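Local coordinates for protein pumilio homolog 23 (Arabidopsis thaliana, PDB 5WZJ) that binds RNA sequence-specifically through its pumilio repeats, recognising 18S rRNA, and probably regulates translation and mRNA stability, at residues Y121-I135 and G200-L212. Numbering follows the deposited sequence. Where two conformers were deposited one is given.
Sequences YSVIEEALHSICKVI and GFPGMLTYLLSGL
Met204 enters helix 121-135 as a knob into the hole formed by Glu125, Leu128, His129 and Cys132, joining two near-parallel helices of the pumilio-repeat superhelix; the axes of 121-135 and 202-212 approach to 9.6 Å at 13°. From a CB directed toward helix 121-135, with CG anti to the backbone N (chi1 -166°), Met204 CG meets Cys132 SG at 3.8 Å and, slightly farther off, Leu128 CB. Bends at the next two torsions lay SD against His129 CA, at the edge of the imidazole, and bring CE to His129 CB and Glu125 O. Toward the start of both helices, Phe201, the N-cap residue of helix 202-213, is gripped from several sides. Leu128 CD1 makes a CH-pi contact over one face of its ring, 3.9 Å from the centroid, while Ile124 CG2 presses on Phe201 CZ at 3.4 Å. The Tyr121 ring stacks offset on the Phe201 ring, planes 27° apart, and Tyr121 OH donates a long hydrogen bond of 3.3 Å to a lone pair of Gly200 O. With an alanine at Tyr121, Phe201 would probably lose its stacking partner and Gly200 O this donor. Farther along, Tyr207 CE2 lies 3.8 Å from Cys132 CB, edge-on, and Tyr207 OH 3.4 Å from Lys133 CA.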
# COMPACT_ATOMS: atom_id res chain seq x y z
N TYR A 121 31.39 -2.51 -3.24
CA TYR A 121 30.80 -2.89 -1.96
C TYR A 121 31.49 -2.21 -0.79
O TYR A 121 30.83 -1.59 0.05
CB TYR A 121 30.84 -4.41 -1.77
CG TYR A 121 30.11 -4.84 -0.52
CD1 TYR A 121 28.74 -5.06 -0.55
CD2 TYR A 121 30.78 -5.00 0.70
CE1 TYR A 121 28.05 -5.44 0.59
CE2 TYR A 121 30.09 -5.38 1.85
CZ TYR A 121 28.72 -5.60 1.78
OH TYR A 121 28.01 -5.97 2.89
N SER A 122 32.82 -2.35 -0.68
CA SER A 122 33.50 -1.86 0.51
C SER A 122 33.58 -0.35 0.56
O SER A 122 33.58 0.24 1.64
CB SER A 122 34.91 -2.45 0.61
OG SER A 122 34.84 -3.75 1.17
N VAL A 123 33.67 0.30 -0.60
CA VAL A 123 33.68 1.76 -0.61
C VAL A 123 32.32 2.30 -0.15
O VAL A 123 32.25 3.25 0.63
CB VAL A 123 34.09 2.25 -2.01
CG1 VAL A 123 33.98 3.72 -2.10
CG2 VAL A 123 35.53 1.85 -2.29
N ILE A 124 31.23 1.67 -0.59
CA ILE A 124 29.91 2.09 -0.12
C ILE A 124 29.78 1.87 1.38
O ILE A 124 29.34 2.75 2.12
CB ILE A 124 28.80 1.34 -0.88
CG1 ILE A 124 28.83 1.67 -2.38
CG2 ILE A 124 27.43 1.71 -0.31
CD1 ILE A 124 27.83 0.86 -3.18
N GLU A 125 30.17 0.67 1.85
CA GLU A 125 30.05 0.35 3.26
C GLU A 125 30.81 1.35 4.13
O GLU A 125 30.34 1.74 5.19
CB GLU A 125 30.55 -1.07 3.53
CG GLU A 125 30.44 -1.49 4.99
CD GLU A 125 31.15 -2.80 5.25
OE1 GLU A 125 32.36 -2.89 4.95
OE2 GLU A 125 30.50 -3.74 5.75
N GLU A 126 32.00 1.77 3.68
CA GLU A 126 32.77 2.74 4.45
C GLU A 126 32.06 4.09 4.51
O GLU A 126 32.06 4.76 5.55
CB GLU A 126 34.17 2.87 3.85
CG GLU A 126 35.04 3.95 4.47
CD GLU A 126 36.42 4.04 3.78
OE1 GLU A 126 36.49 3.95 2.53
OE2 GLU A 126 37.44 4.20 4.49
N ALA A 127 31.46 4.53 3.39
CA ALA A 127 30.70 5.79 3.41
C ALA A 127 29.51 5.69 4.35
O ALA A 127 29.25 6.61 5.13
CB ALA A 127 30.25 6.15 1.99
N LEU A 128 28.78 4.57 4.30
CA LEU A 128 27.67 4.38 5.23
C LEU A 128 28.17 4.37 6.67
O LEU A 128 27.52 4.94 7.56
CB LEU A 128 26.93 3.08 4.90
CG LEU A 128 26.25 3.08 3.54
CD1 LEU A 128 25.75 1.70 3.22
CD2 LEU A 128 25.08 4.07 3.53
N HIS A 129 29.31 3.74 6.94
CA HIS A 129 29.80 3.70 8.31
C HIS A 129 30.05 5.10 8.85
O HIS A 129 29.66 5.42 9.98
CB HIS A 129 31.08 2.86 8.42
CG HIS A 129 31.60 2.76 9.82
ND1 HIS A 129 31.00 1.99 10.79
CD2 HIS A 129 32.65 3.38 10.42
CE1 HIS A 129 31.67 2.11 11.92
NE2 HIS A 129 32.67 2.95 11.73
N SER A 130 30.70 5.97 8.06
CA SER A 130 30.99 7.31 8.56
C SER A 130 29.70 8.05 8.90
O SER A 130 29.63 8.77 9.90
CB SER A 130 31.84 8.08 7.55
OG SER A 130 31.15 8.25 6.33
N ILE A 131 28.65 7.84 8.10
CA ILE A 131 27.36 8.50 8.34
C ILE A 131 26.67 7.91 9.56
O ILE A 131 26.16 8.64 10.42
CB ILE A 131 26.47 8.40 7.08
CG1 ILE A 131 27.05 9.19 5.93
CG2 ILE A 131 25.06 8.91 7.35
CD1 ILE A 131 26.21 9.04 4.66
N CYS A 132 26.58 6.58 9.63
CA CYS A 132 25.84 5.96 10.73
C CYS A 132 26.49 6.25 12.07
O CYS A 132 25.80 6.40 13.09
CB CYS A 132 25.73 4.45 10.51
SG CYS A 132 24.67 3.96 9.11
N LYS A 133 27.82 6.34 12.09
CA LYS A 133 28.54 6.56 13.34
C LYS A 133 28.20 7.91 13.94
O LYS A 133 27.97 8.02 15.15
CB LYS A 133 30.04 6.41 13.09
CG LYS A 133 30.91 6.41 14.32
CD LYS A 133 32.24 5.77 13.96
CE LYS A 133 33.41 6.42 14.68
NZ LYS A 133 33.30 6.28 16.15
N VAL A 134 28.15 8.97 13.12
CA VAL A 134 27.80 10.28 13.66
C VAL A 134 26.33 10.29 14.07
O VAL A 134 25.97 10.94 15.06
CB VAL A 134 28.11 11.41 12.65
CG1 VAL A 134 27.21 11.35 11.43
CG2 VAL A 134 27.98 12.78 13.32
N ILE A 135 25.48 9.56 13.36
CA ILE A 135 24.06 9.55 13.72
C ILE A 135 23.87 8.82 15.05
O ILE A 135 23.22 9.34 15.97
CB ILE A 135 23.22 8.92 12.60
CG1 ILE A 135 23.19 9.86 11.39
CG2 ILE A 135 21.79 8.61 13.12
CD1 ILE A 135 22.57 9.26 10.14
N GLY A 200 22.59 -5.99 0.52
CA GLY A 200 22.70 -4.80 1.32
C GLY A 200 23.90 -4.87 2.24
O GLY A 200 24.89 -5.55 1.96
N PHE A 201 23.80 -4.18 3.37
CA PHE A 201 24.85 -4.11 4.38
C PHE A 201 24.21 -4.51 5.70
O PHE A 201 23.89 -3.66 6.54
CB PHE A 201 25.47 -2.71 4.40
CG PHE A 201 25.91 -2.25 3.04
CD1 PHE A 201 25.01 -1.67 2.17
CD2 PHE A 201 27.20 -2.51 2.60
CE1 PHE A 201 25.38 -1.29 0.89
CE2 PHE A 201 27.59 -2.13 1.32
CZ PHE A 201 26.68 -1.53 0.46
N PRO A 202 24.00 -5.82 5.91
CA PRO A 202 23.21 -6.27 7.07
C PRO A 202 23.78 -5.80 8.39
O PRO A 202 23.03 -5.36 9.27
CB PRO A 202 23.24 -7.80 6.95
CG PRO A 202 23.45 -8.06 5.50
CD PRO A 202 24.38 -6.95 5.03
N GLY A 203 25.11 -5.87 8.56
CA GLY A 203 25.71 -5.40 9.80
C GLY A 203 25.53 -3.90 10.01
O GLY A 203 25.42 -3.44 11.15
N MET A 204 25.53 -3.12 8.93
CA MET A 204 25.35 -1.68 9.07
C MET A 204 23.91 -1.34 9.44
O MET A 204 23.67 -0.47 10.28
CB MET A 204 25.76 -0.97 7.78
CG MET A 204 25.94 0.54 7.94
SD MET A 204 27.38 0.97 8.94
CE MET A 204 28.65 0.01 8.12
N LEU A 205 22.94 -2.01 8.81
CA LEU A 205 21.54 -1.81 9.18
C LEU A 205 21.32 -2.12 10.66
O LEU A 205 20.72 -1.32 11.39
CB LEU A 205 20.64 -2.69 8.31
CG LEU A 205 19.13 -2.61 8.59
CD1 LEU A 205 18.60 -1.19 8.36
CD2 LEU A 205 18.36 -3.59 7.72
N THR A 206 21.84 -3.26 11.12
CA THR A 206 21.70 -3.64 12.53
C THR A 206 22.34 -2.61 13.44
O THR A 206 21.75 -2.18 14.44
CB THR A 206 22.31 -5.03 12.75
OG1 THR A 206 21.59 -5.99 11.97
CG2 THR A 206 22.26 -5.43 14.23
N TYR A 207 23.56 -2.17 13.09
CA TYR A 207 24.27 -1.19 13.90
C TYR A 207 23.52 0.13 13.96
O TYR A 207 23.37 0.72 15.04
CB TYR A 207 25.68 -0.99 13.32
CG TYR A 207 26.42 0.24 13.79
CD1 TYR A 207 26.94 0.32 15.08
CD2 TYR A 207 26.65 1.32 12.92
CE1 TYR A 207 27.64 1.45 15.51
CE2 TYR A 207 27.35 2.46 13.35
CZ TYR A 207 27.84 2.51 14.65
OH TYR A 207 28.55 3.61 15.09
N LEU A 208 23.06 0.63 12.81
CA LEU A 208 22.33 1.89 12.79
C LEU A 208 21.05 1.79 13.62
O LEU A 208 20.80 2.62 14.50
CB LEU A 208 22.00 2.29 11.35
CG LEU A 208 21.01 3.45 11.20
CD1 LEU A 208 21.56 4.74 11.86
CD2 LEU A 208 20.71 3.68 9.70
N LEU A 209 20.25 0.75 13.37
CA LEU A 209 18.98 0.60 14.07
C LEU A 209 19.18 0.42 15.58
O LEU A 209 18.45 1.01 16.37
CB LEU A 209 18.18 -0.57 13.49
CG LEU A 209 16.80 -0.85 14.13
CD1 LEU A 209 15.95 0.40 14.14
CD2 LEU A 209 16.05 -2.01 13.43
N SER A 210 20.19 -0.36 15.99
CA SER A 210 20.44 -0.48 17.43
C SER A 210 20.77 0.87 18.06
O SER A 210 20.36 1.15 19.19
CB SER A 210 21.55 -1.50 17.70
OG SER A 210 21.08 -2.81 17.41
N GLY A 211 21.51 1.71 17.34
CA GLY A 211 21.74 3.06 17.84
C GLY A 211 20.46 3.87 17.96
O GLY A 211 20.28 4.64 18.91
N LEU A 212 19.54 3.71 17.00
CA LEU A 212 18.29 4.45 17.08
C LEU A 212 17.43 3.99 18.25
O LEU A 212 16.55 4.74 18.68
CB LEU A 212 17.47 4.29 15.79
CG LEU A 212 18.17 4.71 14.49
CD1 LEU A 212 17.23 4.53 13.29
CD2 LEU A 212 18.68 6.15 14.58